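Local atomic coordinates of Xaa-Pro Dipeptidase (Alteromonas macleodii, PDB entry 2QS8), a protein that probably cleaves dipeptides or releases C-terminal residues from small peptides, as a metal-dependent, TIM-barrel enzyme of the amidohydrolase superfamily. Residues 243-247 with 248-252. Residues are numbered along the deposited sequence; the frame is centred on the assembly and turned at random.
Sequences KRAIK and AGVDS
V250 folds back over the last turn of helix 239-248 and lays both methyl branches against A245. Its CG2 stands 4.0 Å from A245 CB, and CG1 is only slightly farther from that methyl. With CG1 anti to the carbonyl carbon (chi1 -58°), CG2 takes the place between backbone N and C, and both methyls come up on the same side of A245 O, CG2 at 3.3 Å. Three weak backbone bonds converge on the same oxygen. V250 N reaches A245 O at 3.3 Å, long and weak but nearly straight at 173°, while the N-H groups of A248 and G249 add weak, bent bonds to the same acceptor. G249 N also bonds I246 O at 3.1 Å, approaching from above the carbonyl plane. A weak bond from A248 N to R244 O, whose oxygen also accepts from Q215 NE2, continues the helical pattern. The bonds V250 N to A245 O and G249 N to I246 O, with G249 at positive phi (104°), make a Schellman motif: at G249 a side chain would jam against the preceding carbonyl, and the chain turns there into strand 252-253 of the TIM barrel. A water donates to both I246 O, at 2.9 Å, and V250 O, at 2.8 Å, bridging helix end and loop. V250 also packs on V232 and V234 of strand 231-236, and A248 lies against helix 215-227. A serine at V250 would probably leave the A245 methyl without its apolar partner and open a gap toward V232 and V234. R244 NH1 hydrogen-bonds F213 O, and NH2 forms a salt bridge with D227 of the second subunit.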
ATOM      1  N   LYS A 243       5.632  11.090 -23.617  1.00 24.70           N
ATOM      2  CA  LYS A 243       6.092  12.354 -23.030  1.00 25.89           C
ATOM      3  C   LYS A 243       6.232  12.325 -21.500  1.00 26.72           C
ATOM      4  O   LYS A 243       7.110  12.988 -20.934  1.00 26.58           O
ATOM      5  CB  LYS A 243       5.173  13.493 -23.479  1.00 24.50           C
ATOM      6  CG  LYS A 243       5.302  13.761 -24.979  1.00 26.76           C
ATOM      7  CD  LYS A 243       4.495  14.942 -25.473  1.00 28.08           C
ATOM      8  CE  LYS A 243       3.018  14.652 -25.493  1.00 29.62           C
ATOM      9  NZ  LYS A 243       2.314  15.562 -26.438  1.00 29.77           N
ATOM     10  N   ARG A 244       5.385  11.553 -20.825  1.00 26.38           N
ATOM     11  CA  ARG A 244       5.489  11.457 -19.371  1.00 25.18           C
ATOM     12  C   ARG A 244       6.852  10.842 -19.050  1.00 23.81           C
ATOM     13  O   ARG A 244       7.505  11.223 -18.083  1.00 24.72           O
ATOM     14  CB  ARG A 244       4.370  10.577 -18.796  1.00 22.31           C
ATOM     15  CG  ARG A 244       2.971  11.128 -19.004  1.00 22.16           C
ATOM     16  CD  ARG A 244       1.897  10.297 -18.295  1.00 19.07           C
ATOM     17  NE  ARG A 244       0.562  10.851 -18.518  1.00 17.29           N
ATOM     18  CZ  ARG A 244      -0.575  10.304 -18.083  1.00 21.15           C
ATOM     19  NH1 ARG A 244      -0.565   9.167 -17.392  1.00 18.64           N
ATOM     20  NH2 ARG A 244      -1.732  10.904 -18.330  1.00 16.84           N
ATOM     21  N   ALA A 245       7.275   9.903 -19.891  1.00 22.47           N
ATOM     22  CA  ALA A 245       8.547   9.217 -19.710  1.00 25.08           C
ATOM     23  C   ALA A 245       9.742  10.084 -20.110  1.00 25.73           C
ATOM     24  O   ALA A 245      10.766  10.075 -19.432  1.00 27.82           O
ATOM     25  CB  ALA A 245       8.556   7.907 -20.504  1.00 22.60           C
ATOM     26  N   ILE A 246       9.610  10.814 -21.217  1.00 26.30           N
ATOM     27  CA  ILE A 246      10.684  11.681 -21.680  1.00 25.45           C
ATOM     28  C   ILE A 246      10.939  12.747 -20.625  1.00 26.60           C
ATOM     29  O   ILE A 246      12.080  13.001 -20.254  1.00 25.81           O
ATOM     30  CB  ILE A 246      10.315  12.353 -23.012  1.00 24.61           C
ATOM     31  CG1 ILE A 246      10.092  11.279 -24.074  1.00 22.99           C
ATOM     32  CG2 ILE A 246      11.426  13.300 -23.456  1.00 25.13           C
ATOM     33  CD1 ILE A 246       9.445  11.780 -25.339  1.00 20.50           C
ATOM     34  N   LYS A 247       9.869  13.362 -20.137  1.00 26.91           N
ATOM     35  CA  LYS A 247      10.002  14.388 -19.113  1.00 29.26           C
ATOM     36  C   LYS A 247      10.537  13.818 -17.803  1.00 29.17           C
ATOM     37  O   LYS A 247      11.163  14.532 -17.027  1.00 28.77           O
ATOM     38  CB  LYS A 247       8.655  15.070 -18.861  1.00 31.10           C
ATOM     39  CG  LYS A 247       8.247  16.041 -19.964  1.00 35.21           C
ATOM     40  CD  LYS A 247       6.997  16.849 -19.614  1.00 36.70           C
ATOM     41  CE  LYS A 247       5.731  16.028 -19.700  1.00 37.98           C
ATOM     42  NZ  LYS A 247       4.542  16.895 -19.461  1.00 40.42           N
ATOM     43  N   ALA A 248      10.290  12.532 -17.553  1.00 28.56           N
ATOM     44  CA  ALA A 248      10.756  11.914 -16.312  1.00 27.66           C
ATOM     45  C   ALA A 248      12.264  11.683 -16.350  1.00 27.43           C
ATOM     46  O   ALA A 248      12.906  11.564 -15.304  1.00 27.62           O
ATOM     47  CB  ALA A 248      10.023  10.592 -16.055  1.00 25.99           C
ATOM     48  N   GLY A 249      12.817  11.604 -17.558  1.00 27.20           N
ATOM     49  CA  GLY A 249      14.250  11.416 -17.700  1.00 26.54           C
ATOM     50  C   GLY A 249      14.740  10.035 -18.094  1.00 25.62           C
ATOM     51  O   GLY A 249      15.881   9.685 -17.798  1.00 25.78           O
ATOM     52  N   VAL A 250      13.902   9.252 -18.764  1.00 24.80           N
ATOM     53  CA  VAL A 250      14.316   7.917 -19.166  1.00 24.54           C
ATOM     54  C   VAL A 250      15.422   8.027 -20.225  1.00 25.46           C
ATOM     55  O   VAL A 250      15.585   9.073 -20.847  1.00 25.73           O
ATOM     56  CB  VAL A 250      13.122   7.085 -19.696  1.00 23.37           C
ATOM     57  CG1 VAL A 250      12.053   6.997 -18.631  1.00 21.11           C
ATOM     58  CG2 VAL A 250      12.550   7.708 -20.954  1.00 21.13           C
ATOM     59  N   ASP A 251      16.184   6.949 -20.409  1.00 25.35           N
ATOM     60  CA  ASP A 251      17.289   6.926 -21.358  1.00 26.86           C
ATOM     61  C   ASP A 251      16.890   6.712 -22.813  1.00 26.92           C
ATOM     62  O   ASP A 251      17.523   7.255 -23.723  1.00 27.83           O
ATOM     63  CB  ASP A 251      18.297   5.858 -20.935  1.00 27.80           C
ATOM     64  CG  ASP A 251      18.888   6.143 -19.572  1.00 31.54           C
ATOM     65  OD1 ASP A 251      19.822   6.969 -19.489  1.00 36.58           O
ATOM     66  OD2 ASP A 251      18.402   5.561 -18.578  1.00 30.05           O
ATOM     67  N   SER A 252      15.842   5.934 -23.043  1.00 24.86           N
ATOM     68  CA  SER A 252      15.420   5.683 -24.407  1.00 25.38           C
ATOM     69  C   SER A 252      13.941   5.335 -24.564  1.00 26.24           C
ATOM     70  O   SER A 252      13.301   4.798 -23.655  1.00 25.88           O
ATOM     71  CB  SER A 252      16.280   4.566 -25.014  1.00 24.29           C
ATOM     72  OG  SER A 252      16.111   3.346 -24.318  1.00 23.04           O
TER
HETATM   73  O   HOH W   1      14.515  11.605 -21.096  1.00 35.95           O